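PDB 4K82: Lv-ranaspumin (Lv-RSN-1) from Leptodactylus vastus, which is a largely helical surfactant protein of the frog's foam nest and probably lowers surface tension so that the foam can form and persist. Local coordinates for residues 33-41 against 89-100; 136-145 against 158-166. All coordinates share one frame; numbering follows the deposited sequence.

Lv-RSN-1 illustrates how a mostly helical chain can be assembled from packed pairs of helices, here two such pairs bordered by a common helix. Contact 1 joins helices 29-42 and 89-102, contact 2 helices 133-144 and 152-165, and the first is complete before the second begins along the chain. They lie on opposite sides of the chain's centre, their own centres 26 Å apart, and their nearest atoms stay about 6 Å from each other without touching. Helix 107-121 has a part in both neighbourhoods, meeting Ala-34 and Val-35 beside contact 1 and Phe-137 and Leu-166 in contact 2. Isoleucines serve as knobs in both, Ile-37 and Ile-93 reciprocally in contact 1 and Ile-162 in contact 2, and polar side chains meet beside the apolar packing.

Contact 1. Residues 33-41 against 89-100; sequences LAVIICAYQ and TGDIIQGLYKLL
Helices 33-41 and 89-100 run roughly antiparallel, at 132° between their N-to-C directions, and their axes approach to 10.0 Å in a knobs-into-holes pairing within this mainly helical fold. The backbones are nearest at Ile-37 and Ile-93, and these two residues exchange the knobs. Ile-37 fits among Ile-93, Leu-96, Tyr-97 and Leu-100, while Ile-93 fits among Ile-36, Ile-37, Tyr-40 and Gln-41. The two side chains lie alongside each other, pointing opposite ways, CG2 of Ile-37 against CG2 of Ile-93 at 3.9 Å. The other branch of Ile-37 carries its CD1 to Leu-100 CD1, 3.7 Å away. With CG1 anti to its carbonyl carbon (chi1 -66°), Ile-93 lays that branch over one face of the Tyr-40 ring, displaced toward the rim, in a CH-pi contact 4.1 Å from CG1 to the ring centroid. Its CD1 continues to Ile-36 CG2. Tyr-40 in turn extends to the start of the other helix, where CE2 meets Thr-89 CG2 and the hydroxyl lies close to Gly-90; a beta carbon at that glycine would collide with the hydroxyl. Around the pair, helix 48-64 touches Leu-33 and Ile-36, helix 14-24 touches Leu-96 and Leu-100, and the disulfide of Cys-38 with Cys-114 ties helix 29-42 to helix 107-121. Beside the apolar core, Gln-41 NE2 donates to Gln-94 OE1 at 2.9 Å; the N-H...O angle is 177°, almost straight, and the acceptor lies in the Gln-41 amide plane, although the two amides are turned well out of a common plane.

Contact 2. Residues 136-145 against 158-166; sequences KFLKDLKYKV and DLKIILERL
The Phe-137 ring is packed on both faces and at an edge. Leu-166 sets CD2 over the ring centre, 3.7 Å from the centroid and almost on its normal, a CH-pi contact; the opposite face carries Leu-141 CD1 from the same helix, shifted toward the rim. At the edge, near the ring plane, Ile-162 CG2 meets CE1 of Phe-137 at 3.5 Å. The ring gets there because CG stands anti to the backbone N (chi1 176°). An alanine in place of Phe-137 is likely to leave Leu-166 CD2 and Ile-162 CG2 facing a gap and to deprive Leu-141 of the ring it rests on.

The second flat group, the Arg-165 guanidinium, has Ile-162 CA over one face, toward the rim, and Asp-140 at its edge. Asp-140 and Arg-165 form a salt bridge, their planes 53° apart, though the exact places of the joined atoms are doubtful. A long salt bridge from Lys-144 NZ to Asp-140 OD1, 3.8 Å, extends the network, and one water accepts from both Lys-144 NZ and Arg-165 NH1. Another water donates to Lys-144 O and Asp-158 OD2, bridging the two segments where the end of helix 133-144 lies beside Asp-158. Arg-165 NE is buried without a polar partner.

Between these groups Ile-162 is the knob in a hole of Phe-137, Asp-140, Leu-141 and Lys-144, and its CD1 also reaches Val-145 CG2, 3.7 Å away. The two consecutive helices, joined by a short connection, form an antiparallel helical hairpin, 178° apart, their axes 10.6 Å from each other. Helix 196-212 packs on Phe-137, Leu-141 and Leu-159, helix 175-180 on Leu-163, and Met-120 of helix 107-121 on Phe-137 and Leu-166.

Contact 1. Residues 33-41 against 89-100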
loop_
_atom_site.group_PDB
_atom_site.type_symbol
_atom_site.label_atom_id
_atom_site.label_comp_id
_atom_site.label_asym_id
_atom_site.label_seq_id
_atom_site.Cartn_x
_atom_site.Cartn_y
_atom_site.Cartn_z
ATOM N N LEU A 33 6.165 -1.276 -3.981
ATOM C CA LEU A 33 6.459 -2.665 -4.297
ATOM C C LEU A 33 5.912 -3.578 -3.217
ATOM O O LEU A 33 5.418 -4.664 -3.524
ATOM C CB LEU A 33 7.965 -2.910 -4.466
ATOM C CG LEU A 33 8.570 -2.233 -5.691
ATOM C CD1 LEU A 33 10.066 -2.533 -5.751
ATOM C CD2 LEU A 33 7.865 -2.687 -6.969
ATOM N N ALA A 34 6.015 -3.151 -1.958
ATOM C CA ALA A 34 5.517 -3.960 -0.849
ATOM C C ALA A 34 4.009 -4.153 -0.993
ATOM O O ALA A 34 3.493 -5.245 -0.788
ATOM C CB ALA A 34 5.857 -3.311 0.492
ATOM N N VAL A 35 3.302 -3.090 -1.356
ATOM C CA VAL A 35 1.866 -3.180 -1.578
ATOM C C VAL A 35 1.530 -4.187 -2.672
ATOM O O VAL A 35 0.681 -5.052 -2.483
ATOM C CB VAL A 35 1.276 -1.811 -1.942
ATOM C CG1 VAL A 35 -0.173 -1.956 -2.373
ATOM C CG2 VAL A 35 1.419 -0.842 -0.764
ATOM N N ILE A 36 2.215 -4.086 -3.805
ATOM C CA ILE A 36 1.984 -4.998 -4.918
ATOM C C ILE A 36 2.290 -6.447 -4.558
ATOM O O ILE A 36 1.468 -7.337 -4.778
ATOM C CB ILE A 36 2.819 -4.572 -6.115
ATOM C CG1 ILE A 36 2.321 -3.215 -6.602
ATOM C CG2 ILE A 36 2.725 -5.610 -7.241
ATOM C CD1 ILE A 36 3.276 -2.543 -7.580
ATOM N N ILE A 37 3.464 -6.668 -3.981
ATOM C CA ILE A 37 3.870 -8.011 -3.589
ATOM C C ILE A 37 2.903 -8.614 -2.565
ATOM O O ILE A 37 2.456 -9.750 -2.693
ATOM C CB ILE A 37 5.303 -8.000 -3.022
ATOM C CG1 ILE A 37 6.304 -7.798 -4.168
ATOM C CG2 ILE A 37 5.611 -9.314 -2.329
ATOM C CD1 ILE A 37 7.654 -7.270 -3.702
ATOM N N CYS A 38 2.541 -7.842 -1.561
ATOM C CA CYS A 38 1.692 -8.402 -0.530
ATOM C C CYS A 38 0.246 -8.562 -0.996
ATOM O O CYS A 38 -0.443 -9.470 -0.558
ATOM C CB CYS A 38 1.839 -7.609 0.768
ATOM S SG CYS A 38 3.527 -7.773 1.395
ATOM N N ALA A 39 -0.203 -7.707 -1.912
ATOM C CA ALA A 39 -1.533 -7.873 -2.478
ATOM C C ALA A 39 -1.597 -9.181 -3.252
ATOM O O ALA A 39 -2.535 -9.964 -3.116
ATOM C CB ALA A 39 -1.879 -6.701 -3.391
ATOM N N TYR A 40 -0.587 -9.416 -4.081
ATOM C CA TYR A 40 -0.526 -10.662 -4.817
ATOM C C TYR A 40 -0.512 -11.874 -3.884
ATOM O O TYR A 40 -1.248 -12.837 -4.098
ATOM C CB TYR A 40 0.694 -10.681 -5.755
ATOM C CG TYR A 40 0.662 -11.865 -6.679
ATOM C CD1 TYR A 40 1.116 -13.106 -6.254
ATOM C CD2 TYR A 40 0.146 -11.753 -7.958
ATOM C CE1 TYR A 40 1.061 -14.210 -7.089
ATOM C CE2 TYR A 40 0.089 -12.852 -8.800
ATOM C CZ TYR A 40 0.544 -14.076 -8.348
ATOM O OH TYR A 40 0.495 -15.188 -9.170
ATOM N N GLN A 41 0.310 -11.815 -2.838
ATOM C CA GLN A 41 0.520 -12.959 -1.956
ATOM C C GLN A 41 -0.673 -13.245 -1.057
ATOM O O GLN A 41 -0.878 -14.397 -0.655
ATOM C CB GLN A 41 1.755 -12.750 -1.078
ATOM C CG GLN A 41 3.096 -12.867 -1.788
ATOM C CD GLN A 41 4.246 -12.478 -0.888
ATOM O OE1 GLN A 41 4.086 -11.669 0.039
ATOM N NE2 GLN A 41 5.416 -13.016 -1.166
ATOM N N THR A 89 3.209 -14.453 -13.343
ATOM C CA THR A 89 3.292 -13.289 -12.471
ATOM C C THR A 89 3.679 -13.705 -11.057
ATOM O O THR A 89 4.414 -12.991 -10.372
ATOM C CB THR A 89 1.984 -12.480 -12.521
ATOM O OG1 THR A 89 1.767 -12.051 -13.879
ATOM C CG2 THR A 89 2.072 -11.234 -11.620
ATOM N N GLY A 90 3.232 -14.885 -10.641
ATOM C CA GLY A 90 3.579 -15.377 -9.325
ATOM C C GLY A 90 5.071 -15.549 -9.183
ATOM O O GLY A 90 5.649 -15.199 -8.152
ATOM N N ASP A 91 5.703 -16.066 -10.234
ATOM C CA ASP A 91 7.145 -16.235 -10.223
ATOM C C ASP A 91 7.871 -14.903 -10.191
ATOM O O ASP A 91 8.920 -14.799 -9.561
ATOM C CB ASP A 91 7.622 -17.052 -11.420
ATOM C CG ASP A 91 7.296 -18.521 -11.284
ATOM O OD1 ASP A 91 6.938 -18.956 -10.163
ATOM O OD2 ASP A 91 7.415 -19.243 -12.292
ATOM N N ILE A 92 7.334 -13.901 -10.894
ATOM C CA ILE A 92 7.914 -12.567 -10.856
ATOM C C ILE A 92 7.831 -11.999 -9.444
ATOM O O ILE A 92 8.805 -11.472 -8.910
ATOM C CB ILE A 92 7.224 -11.607 -11.849
ATOM C CG1 ILE A 92 7.538 -12.049 -13.278
ATOM C CG2 ILE A 92 7.677 -10.185 -11.599
ATOM C CD1 ILE A 92 6.753 -11.305 -14.334
ATOM N N ILE A 93 6.663 -12.139 -8.833
ATOM C CA ILE A 93 6.457 -11.602 -7.493
ATOM C C ILE A 93 7.390 -12.264 -6.475
ATOM O O ILE A 93 8.016 -11.577 -5.662
ATOM C CB ILE A 93 4.983 -11.730 -7.069
ATOM C CG1 ILE A 93 4.086 -10.840 -7.936
ATOM C CG2 ILE A 93 4.811 -11.418 -5.561
ATOM C CD1 ILE A 93 4.180 -9.339 -7.636
ATOM N N GLN A 94 7.509 -13.588 -6.541
ATOM C CA GLN A 94 8.357 -14.296 -5.586
ATOM C C GLN A 94 9.826 -13.970 -5.832
ATOM O O GLN A 94 10.582 -13.734 -4.886
ATOM C CB GLN A 94 8.105 -15.807 -5.629
ATOM C CG GLN A 94 6.726 -16.207 -5.107
ATOM C CD GLN A 94 6.472 -15.750 -3.666
ATOM O OE1 GLN A 94 5.696 -14.824 -3.421
ATOM N NE2 GLN A 94 7.126 -16.408 -2.710
ATOM N N GLY A 95 10.217 -13.931 -7.105
ATOM C CA GLY A 95 11.562 -13.530 -7.482
ATOM C C GLY A 95 11.912 -12.125 -7.030
ATOM O O GLY A 95 12.998 -11.866 -6.494
ATOM N N LEU A 96 10.972 -11.206 -7.230
ATOM C CA LEU A 96 11.173 -9.825 -6.846
ATOM C C LEU A 96 11.327 -9.718 -5.333
ATOM O O LEU A 96 12.209 -9.013 -4.833
ATOM C CB LEU A 96 10.001 -8.969 -7.338
ATOM C CG LEU A 96 10.134 -7.487 -7.035
ATOM C CD1 LEU A 96 11.450 -6.978 -7.621
ATOM C CD2 LEU A 96 8.949 -6.750 -7.622
ATOM N N TYR A 97 10.473 -10.428 -4.601
ATOM C CA TYR A 97 10.537 -10.405 -3.149
ATOM C C TYR A 97 11.914 -10.884 -2.659
ATOM O O TYR A 97 12.554 -10.214 -1.854
ATOM C CB TYR A 97 9.403 -11.252 -2.566
ATOM C CG TYR A 97 9.348 -11.271 -1.056
ATOM C CD1 TYR A 97 9.432 -10.098 -0.321
ATOM C CD2 TYR A 97 9.213 -12.466 -0.372
ATOM C CE1 TYR A 97 9.379 -10.121 1.059
ATOM C CE2 TYR A 97 9.157 -12.500 1.005
ATOM C CZ TYR A 97 9.237 -11.328 1.712
ATOM O OH TYR A 97 9.181 -11.377 3.087
ATOM N N LYS A 98 12.359 -12.034 -3.155
ATOM C CA LYS A 98 13.688 -12.557 -2.820
ATOM C C LYS A 98 14.790 -11.566 -3.182
ATOM O O LYS A 98 15.714 -11.333 -2.392
ATOM C CB LYS A 98 13.939 -13.901 -3.511
ATOM C CG LYS A 98 12.967 -15.008 -3.113
ATOM C CD LYS A 98 13.317 -16.326 -3.806
ATOM C CE LYS A 98 12.082 -17.197 -4.057
ATOM N NZ LYS A 98 11.578 -17.913 -2.844
ATOM N N LEU A 99 14.681 -10.973 -4.368
ATOM C CA LEU A 99 15.651 -9.979 -4.810
ATOM C C LEU A 99 15.717 -8.791 -3.844
ATOM O O LEU A 99 16.808 -8.319 -3.503
ATOM C CB LEU A 99 15.323 -9.494 -6.231
ATOM C CG LEU A 99 16.299 -8.494 -6.842
ATOM C CD1 LEU A 99 17.703 -9.076 -6.895
ATOM C CD2 LEU A 99 15.835 -8.074 -8.234
ATOM N N LEU A 100 14.554 -8.302 -3.413
ATOM C CA LEU A 100 14.513 -7.155 -2.516
ATOM C C LEU A 100 15.261 -7.465 -1.223
ATOM O O LEU A 100 16.009 -6.636 -0.718
ATOM C CB LEU A 100 13.072 -6.719 -2.222
ATOM C CG LEU A 100 12.348 -6.034 -3.382
ATOM C CD1 LEU A 100 10.926 -5.667 -2.978
ATOM C CD2 LEU A 100 13.103 -4.781 -3.840
#

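Contact 2. Residues 136-145 against 158-166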
loop_
_atom_site.group_PDB
_atom_site.type_symbol
_atom_site.label_atom_id
_atom_site.label_comp_id
_atom_site.label_asym_id
_atom_site.label_seq_id
_atom_site.Cartn_x
_atom_site.Cartn_y
_atom_site.Cartn_z
ATOM N N LYS A 136 -1.368 6.954 -1.841
ATOM C CA LYS A 136 -2.042 8.260 -1.773
ATOM C C LYS A 136 -2.765 8.450 -0.440
ATOM O O LYS A 136 -2.773 9.538 0.149
ATOM C CB LYS A 136 -3.093 8.360 -2.880
ATOM C CG LYS A 136 -2.655 9.052 -4.154
ATOM C CD LYS A 136 -3.862 9.366 -5.047
ATOM C CE LYS A 136 -4.840 10.345 -4.385
ATOM N NZ LYS A 136 -5.901 9.683 -3.563
ATOM N N PHE A 137 -3.406 7.379 0.009
ATOM C CA PHE A 137 -4.140 7.366 1.267
ATOM C C PHE A 137 -3.183 7.571 2.441
ATOM O O PHE A 137 -3.462 8.349 3.372
ATOM C CB PHE A 137 -4.883 6.028 1.360
ATOM C CG PHE A 137 -5.622 5.802 2.656
ATOM C CD1 PHE A 137 -6.615 6.667 3.082
ATOM C CD2 PHE A 137 -5.361 4.673 3.412
ATOM C CE1 PHE A 137 -7.304 6.435 4.261
ATOM C CE2 PHE A 137 -6.054 4.425 4.586
ATOM C CZ PHE A 137 -7.023 5.309 5.015
ATOM N N LEU A 138 -2.044 6.892 2.391
ATOM C CA LEU A 138 -1.063 7.020 3.456
ATOM C C LEU A 138 -0.494 8.434 3.491
ATOM O O LEU A 138 -0.295 8.991 4.567
ATOM C CB LEU A 138 0.054 5.987 3.308
ATOM C CG LEU A 138 -0.385 4.528 3.303
ATOM C CD1 LEU A 138 0.829 3.653 3.049
ATOM C CD2 LEU A 138 -1.041 4.174 4.631
ATOM N N LYS A 139 -0.244 9.007 2.313
ATOM C CA LYS A 139 0.229 10.388 2.219
ATOM C C LYS A 139 -0.750 11.364 2.875
ATOM O O LYS A 139 -0.346 12.235 3.656
ATOM C CB LYS A 139 0.451 10.785 0.753
ATOM C CG LYS A 139 1.598 10.091 0.057
ATOM C CD LYS A 139 1.572 10.450 -1.427
ATOM C CE LYS A 139 2.684 9.772 -2.203
ATOM N NZ LYS A 139 3.979 10.476 -2.033
ATOM N N ASP A 140 -2.032 11.228 2.562
ATOM C CA ASP A 140 -3.050 12.098 3.149
ATOM C C ASP A 140 -3.117 11.948 4.668
ATOM O O ASP A 140 -3.240 12.931 5.402
ATOM C CB ASP A 140 -4.422 11.790 2.560
ATOM C CG ASP A 140 -4.583 12.322 1.156
ATOM O OD1 ASP A 140 -4.059 13.422 0.890
ATOM O OD2 ASP A 140 -5.222 11.638 0.325
ATOM N N LEU A 141 -3.032 10.715 5.146
ATOM C CA LEU A 141 -3.032 10.492 6.595
ATOM C C LEU A 141 -1.808 11.106 7.248
ATOM O O LEU A 141 -1.909 11.726 8.307
ATOM C CB LEU A 141 -3.079 8.993 6.916
ATOM C CG LEU A 141 -4.378 8.264 6.580
ATOM C CD1 LEU A 141 -4.242 6.776 6.945
ATOM C CD2 LEU A 141 -5.583 8.888 7.277
ATOM N N LYS A 142 -0.653 10.956 6.607
ATOM C CA LYS A 142 0.599 11.458 7.165
ATOM C C LYS A 142 0.573 12.977 7.373
ATOM O O LYS A 142 1.100 13.482 8.370
ATOM C CB LYS A 142 1.786 11.056 6.283
ATOM C CG LYS A 142 3.150 11.377 6.880
ATOM C CD LYS A 142 4.265 10.915 5.942
ATOM C CE LYS A 142 5.649 11.211 6.488
ATOM N NZ LYS A 142 5.892 10.536 7.796
ATOM N N TYR A 143 -0.063 13.704 6.459
ATOM C CA TYR A 143 -0.006 15.166 6.504
ATOM C C TYR A 143 -1.278 15.863 6.998
ATOM O O TYR A 143 -1.261 17.064 7.287
ATOM C CB TYR A 143 0.450 15.727 5.147
ATOM C CG TYR A 143 1.869 15.314 4.810
ATOM C CD1 TYR A 143 2.956 15.970 5.372
ATOM C CD2 TYR A 143 2.121 14.242 3.958
ATOM C CE1 TYR A 143 4.257 15.589 5.080
ATOM C CE2 TYR A 143 3.415 13.854 3.662
ATOM C CZ TYR A 143 4.479 14.527 4.222
ATOM O OH TYR A 143 5.767 14.135 3.919
ATOM N N LYS A 144 -2.373 15.122 7.128
ATOM C CA LYS A 144 -3.642 15.740 7.504
ATOM C C LYS A 144 -4.301 15.129 8.737
ATOM O O LYS A 144 -5.185 15.752 9.331
ATOM C CB LYS A 144 -4.631 15.689 6.338
ATOM C CG LYS A 144 -4.097 16.287 5.027
ATOM C CD LYS A 144 -5.081 16.062 3.879
ATOM C CE LYS A 144 -4.609 16.756 2.601
ATOM N NZ LYS A 144 -5.658 16.752 1.544
ATOM N N VAL A 145 -3.898 13.913 9.117
ATOM C CA VAL A 145 -4.603 13.211 10.194
ATOM C C VAL A 145 -3.684 12.809 11.344
ATOM O O VAL A 145 -3.948 13.138 12.506
ATOM C CB VAL A 145 -5.356 11.956 9.656
ATOM C CG1 VAL A 145 -5.937 11.129 10.801
ATOM C CG2 VAL A 145 -6.442 12.381 8.680
ATOM N N ASP A 158 -10.971 16.602 7.866
ATOM C CA ASP A 158 -10.019 16.097 6.876
ATOM C C ASP A 158 -10.168 14.591 6.708
ATOM O O ASP A 158 -10.045 14.058 5.609
ATOM C CB ASP A 158 -8.584 16.443 7.261
ATOM C CG ASP A 158 -8.233 17.893 6.938
ATOM O OD1 ASP A 158 -8.993 18.533 6.174
ATOM O OD2 ASP A 158 -7.204 18.395 7.445
ATOM N N LEU A 159 -10.432 13.898 7.807
ATOM C CA LEU A 159 -10.572 12.452 7.731
ATOM C C LEU A 159 -11.810 12.094 6.924
ATOM O O LEU A 159 -11.804 11.123 6.155
ATOM C CB LEU A 159 -10.654 11.861 9.141
ATOM C CG LEU A 159 -10.743 10.338 9.243
ATOM C CD1 LEU A 159 -9.487 9.708 8.704
ATOM C CD2 LEU A 159 -10.985 9.924 10.690
ATOM N N LYS A 160 -12.866 12.886 7.084
ATOM C CA LYS A 160 -14.110 12.673 6.349
ATOM C C LYS A 160 -13.881 12.742 4.838
ATOM O O LYS A 160 -14.370 11.899 4.085
ATOM C CB LYS A 160 -15.153 13.706 6.773
ATOM C CG LYS A 160 -16.585 13.311 6.486
ATOM C CD LYS A 160 -17.572 14.276 7.139
ATOM C CE LYS A 160 -17.167 14.631 8.572
ATOM N NZ LYS A 160 -18.310 15.132 9.393
ATOM N N ILE A 161 -13.130 13.750 4.413
ATOM C CA ILE A 161 -12.797 13.929 3.006
ATOM C C ILE A 161 -11.974 12.748 2.503
ATOM O O ILE A 161 -12.223 12.212 1.417
ATOM C CB ILE A 161 -12.009 15.239 2.804
ATOM C CG1 ILE A 161 -12.943 16.439 2.979
ATOM C CG2 ILE A 161 -11.318 15.257 1.440
ATOM C CD1 ILE A 161 -12.222 17.761 3.175
ATOM N N ILE A 162 -11.010 12.324 3.312
ATOM C CA ILE A 162 -10.115 11.246 2.911
ATOM C C ILE A 162 -10.860 9.923 2.771
ATOM O O ILE A 162 -10.691 9.198 1.779
ATOM C CB ILE A 162 -8.946 11.090 3.914
ATOM C CG1 ILE A 162 -7.995 12.283 3.805
ATOM C CG2 ILE A 162 -8.181 9.777 3.654
ATOM C CD1 ILE A 162 -7.073 12.448 5.007
ATOM N N LEU A 163 -11.683 9.592 3.759
ATOM C CA LEU A 163 -12.384 8.313 3.739
ATOM C C LEU A 163 -13.430 8.243 2.648
ATOM O O LEU A 163 -13.756 7.155 2.167
ATOM C CB LEU A 163 -13.029 8.016 5.085
ATOM C CG LEU A 163 -12.038 7.891 6.236
ATOM C CD1 LEU A 163 -12.781 7.688 7.540
ATOM C CD2 LEU A 163 -11.035 6.770 6.001
ATOM N N GLU A 164 -13.957 9.401 2.262
ATOM C CA GLU A 164 -14.973 9.442 1.224
ATOM C C GLU A 164 -14.428 8.944 -0.116
ATOM O O GLU A 164 -15.172 8.403 -0.935
ATOM C CB GLU A 164 -15.561 10.843 1.085
ATOM C CG GLU A 164 -16.959 10.809 0.517
ATOM C CD GLU A 164 -17.604 12.164 0.479
ATOM O OE1 GLU A 164 -16.878 13.155 0.253
ATOM O OE2 GLU A 164 -18.839 12.232 0.683
ATOM N N ARG A 165 -13.124 9.106 -0.324
ATOM C CA ARG A 165 -12.483 8.634 -1.551
ATOM C C ARG A 165 -12.057 7.172 -1.452
ATOM O O ARG A 165 -11.797 6.517 -2.464
ATOM C CB ARG A 165 -11.279 9.511 -1.893
ATOM C CG ARG A 165 -11.574 11.000 -1.887
ATOM C CD ARG A 165 -10.306 11.784 -2.189
ATOM N NE ARG A 165 -9.180 11.246 -1.431
ATOM C CZ ARG A 165 -8.458 11.939 -0.557
ATOM N NH1 ARG A 165 -8.722 13.223 -0.334
ATOM N NH2 ARG A 165 -7.459 11.350 0.085
ATOM N N LEU A 166 -11.988 6.653 -0.232
ATOM C CA LEU A 166 -11.661 5.248 -0.039
ATOM C C LEU A 166 -12.676 4.556 0.883
ATOM O O LEU A 166 -12.314 4.116 1.978
ATOM C CB LEU A 166 -10.243 5.113 0.523
ATOM C CG LEU A 166 -9.599 3.724 0.505
ATOM C CD1 LEU A 166 -9.126 3.349 -0.886
ATOM C CD2 LEU A 166 -8.452 3.648 1.500
HETATM O O HOH W 1 -6.059 18.259 9.642
HETATM O O HOH W 2 -7.178 14.849 1.471
#